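Xylan esterase 1 (Thermoanaerobacterium sp. 'JW/SL YS485', PDB 3FCY) probably hydrolyses acetyl esters, as expected of an acetyl xylan esterase of the alpha/beta-hydrolase fold in carbohydrate esterase family 7, and binds calcium. Local coordinates at residues Leu176-His179 and Ile180-Thr184; Pro323-Gly326 and His327-Met330; Leu336-Gln339 and Phe340-Leu344. All blocks are in the same frame, centred on the assembly; numbering follows the deposited sequence.

Contact 1. Residues Leu176-His179 and Ile180-Thr184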
loop_
_atom_site.group_PDB
_atom_site.type_symbol
_atom_site.label_atom_id
_atom_site.label_comp_id
_atom_site.label_asym_id
_atom_site.label_seq_id
_atom_site.Cartn_x
_atom_site.Cartn_y
_atom_site.Cartn_z
ATOM N N LEU A 176 -16.723 14.447 26.356
ATOM C CA LEU A 176 -16.483 13.119 26.907
ATOM C C LEU A 176 -15.124 12.880 27.565
ATOM O O LEU A 176 -15.063 12.239 28.609
ATOM C CB LEU A 176 -16.730 12.044 25.841
ATOM C CG LEU A 176 -16.578 10.599 26.322
ATOM C CD1 LEU A 176 -17.507 10.343 27.504
ATOM C CD2 LEU A 176 -16.885 9.631 25.180
ATOM N N PHE A 177 -14.034 13.365 26.980
ATOM C CA PHE A 177 -12.735 13.128 27.618
ATOM C C PHE A 177 -12.599 13.917 28.913
ATOM O O PHE A 177 -11.694 13.676 29.710
ATOM C CB PHE A 177 -11.571 13.438 26.673
ATOM C CG PHE A 177 -11.040 12.223 25.960
ATOM C CD1 PHE A 177 -10.482 11.165 26.682
ATOM C CD2 PHE A 177 -11.121 12.116 24.575
ATOM C CE1 PHE A 177 -10.016 10.017 26.032
ATOM C CE2 PHE A 177 -10.659 10.975 23.918
ATOM C CZ PHE A 177 -10.107 9.922 24.647
ATOM N N ARG A 178 -13.511 14.858 29.120
ATOM C CA ARG A 178 -13.514 15.645 30.342
ATOM C C ARG A 178 -13.979 14.684 31.442
ATOM O O ARG A 178 -13.391 14.620 32.527
ATOM C CB ARG A 178 -14.475 16.829 30.181
ATOM C CG ARG A 178 -14.599 17.762 31.376
ATOM C CD ARG A 178 -15.794 17.388 32.220
ATOM N NE ARG A 178 -16.317 18.521 32.980
ATOM C CZ ARG A 178 -17.342 18.432 33.819
ATOM N NH1 ARG A 178 -17.948 17.264 34.001
ATOM N NH2 ARG A 178 -17.759 19.501 34.482
ATOM N N HIS A 179 -15.018 13.906 31.138
ATOM C CA HIS A 179 -15.549 12.942 32.096
ATOM C C HIS A 179 -14.545 11.808 32.305
ATOM O O HIS A 179 -14.318 11.368 33.433
ATOM C CB HIS A 179 -16.874 12.356 31.601
ATOM C CG HIS A 179 -17.857 13.388 31.141
ATOM N ND1 HIS A 179 -17.990 14.614 31.755
ATOM C CD2 HIS A 179 -18.768 13.366 30.138
ATOM C CE1 HIS A 179 -18.941 15.306 31.150
ATOM N NE2 HIS A 179 -19.428 14.571 30.165
ATOM N N ILE A 180 -13.954 11.338 31.211
ATOM C CA ILE A 180 -12.967 10.267 31.275
ATOM C C ILE A 180 -11.793 10.690 32.155
ATOM O O ILE A 180 -11.339 9.918 32.998
ATOM C CB ILE A 180 -12.454 9.892 29.864
ATOM C CG1 ILE A 180 -13.611 9.316 29.034
ATOM C CG2 ILE A 180 -11.324 8.863 29.974
ATOM C CD1 ILE A 180 -13.271 9.056 27.573
ATOM N N PHE A 181 -11.300 11.912 31.964
ATOM C CA PHE A 181 -10.197 12.403 32.785
ATOM C C PHE A 181 -10.648 12.373 34.244
ATOM O O PHE A 181 -9.909 11.923 35.123
ATOM C CB PHE A 181 -9.817 13.836 32.395
ATOM C CG PHE A 181 -9.020 13.947 31.114
ATOM C CD1 PHE A 181 -8.843 12.853 30.272
ATOM C CD2 PHE A 181 -8.472 15.173 30.738
ATOM C CE1 PHE A 181 -8.134 12.977 29.074
ATOM C CE2 PHE A 181 -7.764 15.310 29.543
ATOM C CZ PHE A 181 -7.595 14.209 28.709
ATOM N N LEU A 182 -11.867 12.848 34.502
ATOM C CA LEU A 182 -12.400 12.850 35.862
ATOM C C LEU A 182 -12.476 11.433 36.424
ATOM O O LEU A 182 -12.238 11.226 37.616
ATOM C CB LEU A 182 -13.785 13.510 35.906
ATOM C CG LEU A 182 -13.794 15.032 35.722
ATOM C CD1 LEU A 182 -15.236 15.552 35.732
ATOM C CD2 LEU A 182 -12.970 15.688 36.831
ATOM N N ASP A 183 -12.802 10.459 35.575
ATOM C CA ASP A 183 -12.870 9.074 36.038
ATOM C C ASP A 183 -11.500 8.642 36.573
ATOM O O ASP A 183 -11.417 7.975 37.603
ATOM C CB ASP A 183 -13.269 8.106 34.913
ATOM C CG ASP A 183 -14.698 8.303 34.426
ATOM O OD1 ASP A 183 -15.562 8.760 35.208
ATOM O OD2 ASP A 183 -14.960 7.968 33.251
ATOM N N THR A 184 -10.427 9.012 35.875
ATOM C CA THR A 184 -9.094 8.614 36.331
ATOM C C THR A 184 -8.782 9.243 37.691
ATOM O O THR A 184 -8.240 8.581 38.571
ATOM C CB THR A 184 -7.963 9.001 35.316
ATOM O OG1 THR A 184 -7.733 10.415 35.346
ATOM C CG2 THR A 184 -8.342 8.579 33.903
#
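One face of the Phe181 ring lies against the carbonyl group of Phe177, with Phe177 O 3.0 Å from Phe181 CG. The two rings themselves meet obliquely: their centroids are 6.0 Å apart, their planes make 51°, and the nearest approach is between Phe177 CD1 and Phe181 CE1. Ile180 CD1 comes slantwise to the Phe177 ring, 3.6 Å from CD1, and also reaches Leu176 CG at 3.9 Å, so one methyl fills the angle between two side chains of the preceding turn. On the Arg178 guanidinium, Leu182 CD1 sits over one face, 3.6 Å from NH1, while NH1 itself lies at the edge of the His179 ring, in its plane. The charge of Arg178 is met by Glu60, and that of Asp183 by Arg143.

Phe181 carries CG beside its own backbone N (chi1 -76°), which folds the ring back over the Phe177 carbonyl. The same oxygen accepts Phe181 N at 2.9 Å, with the donor 43° above the carbonyl plane. Phe181 O in turn takes the Thr184 OG1 hydroxyl at 2.7 Å, on a lone pair in the carbonyl plane, which satisfies that hydroxyl inside the helix. An alanine in place of Phe181 would strip the cover from the Phe177 carbonyl and is likely to open a gap toward Leu213, Val279 and Leu282.

Spacings of three and four residues, with four successive i to i+4 bonds, mark these as the opening turns of an alpha-helix buried on several sides. Helix 176-192, which comes before strand 202-207 in the chain, packs on helix 209-220, the helix that follows the predicted nucleophile Ser208, as in the alpha/beta-hydrolase fold; Phe177 also lies close to Tyr117, a predicted substrate-binding residue.

Contact 2. Residues Pro323-Gly326 and His327-Met330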
loop_
_atom_site.group_PDB
_atom_site.type_symbol
_atom_site.label_atom_id
_atom_site.label_comp_id
_atom_site.label_asym_id
_atom_site.label_seq_id
_atom_site.Cartn_x
_atom_site.Cartn_y
_atom_site.Cartn_z
ATOM N N PRO A 323 15.210 6.774 18.920
ATOM C CA PRO A 323 15.312 7.220 17.528
ATOM C C PRO A 323 14.666 6.333 16.467
ATOM O O PRO A 323 14.026 6.833 15.548
ATOM C CB PRO A 323 16.821 7.350 17.322
ATOM C CG PRO A 323 17.300 7.773 18.685
ATOM C CD PRO A 323 16.529 6.820 19.577
ATOM N N ASP A 324 14.815 5.022 16.605
ATOM C CA ASP A 324 14.287 4.100 15.603
ATOM C C ASP A 324 12.933 3.482 15.898
ATOM O O ASP A 324 12.512 2.554 15.204
ATOM C CB ASP A 324 15.315 2.995 15.364
ATOM C CG ASP A 324 16.721 3.540 15.273
ATOM O OD1 ASP A 324 17.008 4.300 14.324
ATOM O OD2 ASP A 324 17.535 3.225 16.163
ATOM N N TYR A 325 12.244 3.985 16.914
ATOM C CA TYR A 325 10.938 3.439 17.250
ATOM C C TYR A 325 9.800 4.382 16.904
ATOM O O TYR A 325 9.970 5.604 16.896
ATOM C CB TYR A 325 10.862 3.081 18.740
ATOM C CG TYR A 325 11.592 1.806 19.103
ATOM C CD1 TYR A 325 12.983 1.776 19.204
ATOM C CD2 TYR A 325 10.886 0.624 19.334
ATOM C CE1 TYR A 325 13.655 0.594 19.527
ATOM C CE2 TYR A 325 11.545 -0.557 19.655
ATOM C CZ TYR A 325 12.925 -0.568 19.751
ATOM O OH TYR A 325 13.568 -1.736 20.080
ATOM N N GLY A 326 8.645 3.793 16.604
ATOM C CA GLY A 326 7.457 4.564 16.284
ATOM C C GLY A 326 6.462 4.441 17.430
ATOM O O GLY A 326 6.859 4.428 18.598
ATOM N N HIS A 327 5.177 4.338 17.099
ATOM C CA HIS A 327 4.117 4.218 18.098
ATOM C C HIS A 327 4.072 2.755 18.526
ATOM O O HIS A 327 3.210 1.996 18.088
ATOM C CB HIS A 327 2.784 4.617 17.475
ATOM C CG HIS A 327 1.760 5.052 18.473
ATOM N ND1 HIS A 327 1.877 6.221 19.191
ATOM C CD2 HIS A 327 0.594 4.483 18.862
ATOM C CE1 HIS A 327 0.823 6.357 19.978
ATOM N NE2 HIS A 327 0.031 5.316 19.798
ATOM N N GLU A 328 4.983 2.369 19.409
ATOM C CA GLU A 328 5.083 0.977 19.815
ATOM C C GLU A 328 5.916 0.840 21.085
ATOM O O GLU A 328 6.641 1.756 21.458
ATOM C CB GLU A 328 5.798 0.213 18.706
ATOM C CG GLU A 328 7.229 0.739 18.525
ATOM C CD GLU A 328 7.968 0.142 17.347
ATOM O OE1 GLU A 328 8.017 -1.101 17.230
ATOM O OE2 GLU A 328 8.517 0.924 16.544
ATOM N N PRO A 329 5.830 -0.321 21.753
ATOM C CA PRO A 329 6.606 -0.545 22.974
ATOM C C PRO A 329 8.091 -0.453 22.615
ATOM O O PRO A 329 8.519 -0.983 21.590
ATOM C CB PRO A 329 6.205 -1.961 23.382
ATOM C CG PRO A 329 4.806 -2.075 22.872
ATOM C CD PRO A 329 4.902 -1.438 21.508
ATOM N N MET A 330 8.875 0.219 23.446
ATOM C CA MET A 330 10.301 0.366 23.177
ATOM C C MET A 330 11.133 -0.573 24.046
ATOM O O MET A 330 11.055 -0.530 25.275
ATOM C CB MET A 330 10.708 1.825 23.381
ATOM C CG MET A 330 10.165 2.741 22.274
ATOM S SD MET A 330 9.535 4.324 22.861
ATOM C CE MET A 330 8.170 4.606 21.702
#
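The loop carrying His327, the predicted charge-relay histidine, is closed upon itself by Gly326 and Glu328, with His327 at the centre of an inverse gamma turn. The turn's own bond, Glu328 N to Gly326 O, is weak: 2.9 Å but bent to 124°. A much straighter bond reinforces it, Gly326 N to Glu328 OE2 at 2.9 Å and 179°, using the anti lone pair. Glu328 CG stands between its backbone N and carbonyl carbon (chi1 63°), and the chain then runs extended, which carries the carboxylate back to that amide. On the way CG passes the edge of the Tyr325 ring, in its plane, 3.7 Å from CD2. Met330 takes a face instead, with CB above the rim and CG 3.6 Å from Tyr325 CG, the two side chains running antiparallel alongside each other. Its CE ends 3.4 Å from Gly326 O.

His327 ND1 bonds Asp298 and NE2 bonds Ser208, consistent with a Ser-His-Asp charge relay. Glu328 OE1 forms a salt bridge with Arg258 of the second subunit, whose carbonyl also receives Tyr325 OH. The loop joins strand 317-322 to helix 333-342; His327 reaches the predicted active site, while Asp324, Tyr325 and Glu328 bond the second subunit.

Contact 3. Residues Leu336-Gln339 and Phe340-Leu344. With CA (calcium ion), chain D.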
loop_
_atom_site.group_PDB
_atom_site.type_symbol
_atom_site.label_atom_id
_atom_site.label_comp_id
_atom_site.label_asym_id
_atom_site.label_seq_id
_atom_site.Cartn_x
_atom_site.Cartn_y
_atom_site.Cartn_z
ATOM N N LEU A 336 12.798 -0.100 32.676
ATOM C CA LEU A 336 13.093 1.193 33.290
ATOM C C LEU A 336 11.846 1.661 34.046
ATOM O O LEU A 336 11.938 2.220 35.145
ATOM C CB LEU A 336 13.477 2.230 32.226
ATOM C CG LEU A 336 14.803 2.020 31.481
ATOM C CD1 LEU A 336 14.971 3.092 30.412
ATOM C CD2 LEU A 336 15.967 2.068 32.479
ATOM N N ALA A 337 10.680 1.418 33.452
ATOM C CA ALA A 337 9.412 1.807 34.063
ATOM C C ALA A 337 9.183 1.076 35.382
ATOM O O ALA A 337 8.784 1.691 36.364
ATOM C CB ALA A 337 8.246 1.530 33.099
ATOM N N MET A 338 9.427 -0.232 35.415
ATOM C CA MET A 338 9.225 -0.973 36.656
ATOM C C MET A 338 10.192 -0.534 37.755
ATOM O O MET A 338 9.791 -0.360 38.902
ATOM C CB MET A 338 9.369 -2.482 36.453
ATOM C CG MET A 338 9.280 -3.232 37.788
ATOM S SD MET A 338 9.108 -5.006 37.654
ATOM C CE MET A 338 7.318 -5.154 37.467
ATOM N N GLN A 339 11.465 -0.373 37.410
ATOM C CA GLN A 339 12.446 0.066 38.394
ATOM C C GLN A 339 12.012 1.433 38.917
ATOM O O GLN A 339 12.171 1.734 40.097
ATOM C CB GLN A 339 13.837 0.156 37.766
ATOM C CG GLN A 339 14.480 -1.193 37.449
ATOM C CD GLN A 339 14.698 -2.049 38.693
ATOM O OE1 GLN A 339 15.060 -1.538 39.752
ATOM N NE2 GLN A 339 14.490 -3.358 38.561
ATOM N N PHE A 340 11.448 2.251 38.029
ATOM C CA PHE A 340 10.971 3.587 38.392
ATOM C C PHE A 340 9.806 3.461 39.374
ATOM O O PHE A 340 9.733 4.193 40.367
ATOM C CB PHE A 340 10.505 4.329 37.136
ATOM C CG PHE A 340 10.053 5.748 37.381
ATOM C CD1 PHE A 340 10.967 6.736 37.749
ATOM C CD2 PHE A 340 8.720 6.108 37.186
ATOM C CE1 PHE A 340 10.561 8.066 37.913
ATOM C CE2 PHE A 340 8.305 7.432 37.347
ATOM C CZ PHE A 340 9.234 8.414 37.710
ATOM N N MET A 341 8.897 2.530 39.095
ATOM C CA MET A 341 7.739 2.322 39.960
ATOM C C MET A 341 8.144 1.715 41.297
ATOM O O MET A 341 7.559 2.043 42.330
ATOM C CB MET A 341 6.701 1.423 39.275
ATOM C CG MET A 341 5.844 2.148 38.235
ATOM S SD MET A 341 4.883 3.511 38.959
ATOM C CE MET A 341 4.113 4.215 37.505
ATOM N N LEU A 342 9.139 0.832 41.276
ATOM C CA LEU A 342 9.613 0.203 42.500
ATOM C C LEU A 342 10.132 1.255 43.476
ATOM O O LEU A 342 10.271 0.987 44.669
ATOM C CB LEU A 342 10.697 -0.838 42.187
ATOM C CG LEU A 342 10.140 -2.139 41.591
ATOM C CD1 LEU A 342 11.270 -3.077 41.171
ATOM C CD2 LEU A 342 9.241 -2.811 42.630
ATOM N N GLU A 343 10.407 2.453 42.963
ATOM C CA GLU A 343 10.864 3.564 43.797
ATOM C C GLU A 343 9.755 3.988 44.770
ATOM O O GLU A 343 9.961 4.857 45.606
ATOM C CB GLU A 343 11.242 4.776 42.930
ATOM C CG GLU A 343 12.606 4.698 42.243
ATOM C CD GLU A 343 12.863 5.884 41.310
ATOM O OE1 GLU A 343 12.382 7.004 41.594
ATOM O OE2 GLU A 343 13.561 5.697 40.294
ATOM N N LEU A 344 8.566 3.402 44.651
ATOM C CA LEU A 344 7.474 3.765 45.553
ATOM C C LEU A 344 7.684 3.194 46.962
ATOM O O LEU A 344 7.172 3.734 47.940
ATOM C CB LEU A 344 6.129 3.296 44.981
ATOM C CG LEU A 344 5.661 4.108 43.766
ATOM C CD1 LEU A 344 4.451 3.445 43.110
ATOM C CD2 LEU A 344 5.332 5.531 44.212
HETATM CA CA CA D . 12.067 4.529 47.137
HETATM O O HOH W 1 13.401 2.250 46.404
#
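Different first torsions bring Met338 and Leu342 together: Met338 holds CG anti to its backbone N (chi1 175°), whereas Leu342 keeps CG beside its own (chi1 -75°) and so leans back over the preceding turn. The chains cross at a slant, with Met338 CG 3.9 Å from Leu342 CD1, and Leu342 CG rests 3.2 Å from Met338 O. That oxygen also accepts Leu342 N at 2.7 Å, the donor lying nearly along the C=O axis. Gln339, bent at its second torsion, brings NE2 to 4.2 Å from Leu342 CD1, a loose contact; the hydrogen bond of NE2 goes to the Gln76 carbonyl of the third subunit.

Toward Glu343 bonds three residues back appear. Glu343 N bonds Gln339 O weakly, at 3.4 Å, and also Phe340 O, while Leu344 N bonds Met341 O at 2.9 Å. Glu343 O binds the calcium ion at 2.6 Å. The Glu343 carboxylate is engaged elsewhere, in a salt bridge with Lys226, and the same lysine makes a cation-pi contact with Phe340.

Met341 and Phe340 face strand 226-230, and Met338 meets helix 128-131. The arrangement is that of the C-terminal helix of an alpha/beta hydrolase, laid against the central sheet, with a calcium site at its C-terminal end formed by the carbonyls of Glu343 and Tyr345 and a water.

Contact 1 is the core case: all its touching residues are buried, and no other subunit reaches it. Contacts 2 and 3 are only partly buried, their centres lie about 19 Å from the centre of the chain, and both border neighbouring copies. They also follow one another in sequence, the loop of contact 2 leading into helix 333-342 of contact 3, yet their nearest atoms stay about 7 Å apart. Contacts 1 and 3 share helical i to i+4 bonding, with aromatic and aliphatic packing in the first and methionine and leucine in the second, while contact 2 depends on a carboxylate-to-amide bond in a loop. Charge serves intrachain bridges in contact 1, a subunit interface in contact 2, and a lysine bridge beside calcium in contact 3.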